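Local coordinates for putative nitrite reductase NADPH (Small subunit) oxidoreductase protein (PDB 3C0D) that is a putative small subunit of an NAD(P)H-dependent nitrite reductase with a Rieske-like fold, probably serving in nitrate assimilation, at residues E28-L32 and A42-W46. Coordinates in Å, arbitrary orientation, origin at the centre of the assembly. Numbering follows the deposited sequence.
Sequences ERVAL and AVQDW
Residues 28-32 and 42-46 belong to the two arms of an antiparallel beta hairpin, strands 28-35 and 39-47, in the larger sheet of a Rieske-like domain. The short strand axes, 28-32 and 42-44, approach to 4.5 Å with 138° between their N-to-C directions, so the ribbon is strongly twisted. Ala31 and Val43 form the hydrogen-bonded pair: Ala31 N donates to Val43 O at 2.7 Å, and Val43 N to Ala31 O at 3.0 Å. Non-hydrogen-bonded pairs flank it, Val30 with Gln44 and Leu32 with Ala42, each 4.6 Å between CA atoms. Gln44 is still extended, so Asp45 N reaches Arg29 O at 3.0 Å, nearly linearly; only then, at Asp45 (phi/psi -79/-27), does the chain leave the extended conformation.

Ala31 and Val43 (chi1 m) share one face, with Ala31 CB 3.9 Å from Val43 CG2. On the opposite face Ala42 CB meets Leu32 CD2 at 3.6 Å and Val30 CG1 at 3.7 Å, an apolar patch that Trp96 and Val98 of strand 95-100 help to bury. Strand 21-25 pairs with the other edge of 28-32, placing the contact inside the sheet. Asp45 (chi1 t) points toward 28-32 while its OD1 accepts a hydrogen bond from Ser56 N; its CB lies 3.5 Å from Arg29 CG. Spanning Asp45, Gln44 NE2 donates to Trp46 O at 2.6 Å.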
# COMPACT_ATOMS: atom_id res chain seq x y z
N GLU A 28 1.05 -12.54 -3.93
CA GLU A 28 0.37 -11.38 -4.48
C GLU A 28 1.27 -10.15 -4.53
O GLU A 28 2.07 -9.93 -3.64
CB GLU A 28 -0.89 -11.09 -3.68
CG GLU A 28 -1.91 -12.22 -3.72
CD GLU A 28 -3.21 -11.87 -3.00
OE1 GLU A 28 -3.79 -10.80 -3.31
OE2 GLU A 28 -3.64 -12.67 -2.14
N ARG A 29 1.12 -9.35 -5.58
CA ARG A 29 1.90 -8.13 -5.75
C ARG A 29 1.44 -7.08 -4.78
O ARG A 29 0.29 -6.64 -4.88
CB ARG A 29 1.72 -7.55 -7.14
CG ARG A 29 2.96 -6.84 -7.63
CD ARG A 29 3.75 -7.82 -8.42
NE ARG A 29 3.13 -9.13 -8.28
CZ ARG A 29 3.40 -10.14 -9.07
NH1 ARG A 29 4.27 -9.96 -10.06
NH2 ARG A 29 2.81 -11.31 -8.88
N VAL A 30 2.31 -6.63 -3.89
CA VAL A 30 1.95 -5.61 -2.91
C VAL A 30 2.81 -4.35 -2.99
O VAL A 30 4.00 -4.42 -3.32
CB VAL A 30 2.04 -6.19 -1.48
CG1 VAL A 30 1.55 -5.18 -0.47
CG2 VAL A 30 1.25 -7.47 -1.39
N ALA A 31 2.20 -3.21 -2.70
CA ALA A 31 2.91 -1.94 -2.72
C ALA A 31 2.96 -1.40 -1.30
O ALA A 31 1.93 -1.21 -0.68
CB ALA A 31 2.18 -0.94 -3.65
N LEU A 32 4.17 -1.16 -0.78
CA LEU A 32 4.31 -0.63 0.56
C LEU A 32 4.52 0.87 0.51
O LEU A 32 5.27 1.37 -0.33
CB LEU A 32 5.49 -1.28 1.29
CG LEU A 32 5.39 -2.78 1.52
CD1 LEU A 32 6.38 -3.18 2.59
CD2 LEU A 32 3.97 -3.16 1.94
N ALA A 42 -0.04 -1.01 3.08
CA ALA A 42 0.16 -1.94 1.98
C ALA A 42 -1.09 -2.01 1.13
O ALA A 42 -2.19 -2.10 1.68
CB ALA A 42 0.47 -3.31 2.52
N VAL A 43 -0.95 -1.98 -0.19
CA VAL A 43 -2.10 -2.07 -1.09
C VAL A 43 -1.66 -2.91 -2.30
O VAL A 43 -0.47 -3.02 -2.56
CB VAL A 43 -2.55 -0.69 -1.60
CG1 VAL A 43 -3.12 0.14 -0.46
CG2 VAL A 43 -1.38 0.04 -2.25
N GLN A 44 -2.60 -3.51 -3.03
CA GLN A 44 -2.22 -4.29 -4.20
C GLN A 44 -1.51 -3.37 -5.18
O GLN A 44 -1.94 -2.23 -5.39
CB GLN A 44 -3.44 -4.88 -4.89
CG GLN A 44 -4.25 -3.88 -5.67
CD GLN A 44 -5.49 -4.51 -6.24
OE1 GLN A 44 -6.32 -5.04 -5.49
NE2 GLN A 44 -5.63 -4.48 -7.56
N ASP A 45 -0.44 -3.87 -5.78
CA ASP A 45 0.34 -3.09 -6.71
C ASP A 45 -0.31 -3.04 -8.05
O ASP A 45 -0.11 -2.09 -8.79
CB ASP A 45 1.75 -3.66 -6.85
CG ASP A 45 2.67 -2.74 -7.63
OD1 ASP A 45 2.70 -1.52 -7.33
OD2 ASP A 45 3.38 -3.22 -8.54
N TRP A 46 -1.10 -4.06 -8.37
CA TRP A 46 -1.80 -4.08 -9.65
C TRP A 46 -2.95 -3.05 -9.67
O TRP A 46 -3.81 -3.04 -8.78
CB TRP A 46 -2.32 -5.51 -9.90
CG TRP A 46 -3.16 -5.70 -11.14
CD1 TRP A 46 -4.52 -5.65 -11.22
CD2 TRP A 46 -2.70 -6.02 -12.46
NE1 TRP A 46 -4.94 -5.92 -12.49
CE2 TRP A 46 -3.84 -6.16 -13.28
CE3 TRP A 46 -1.43 -6.21 -13.02
CZ2 TRP A 46 -3.75 -6.47 -14.64
CZ3 TRP A 46 -1.34 -6.53 -14.38
CH2 TRP A 46 -2.49 -6.66 -15.17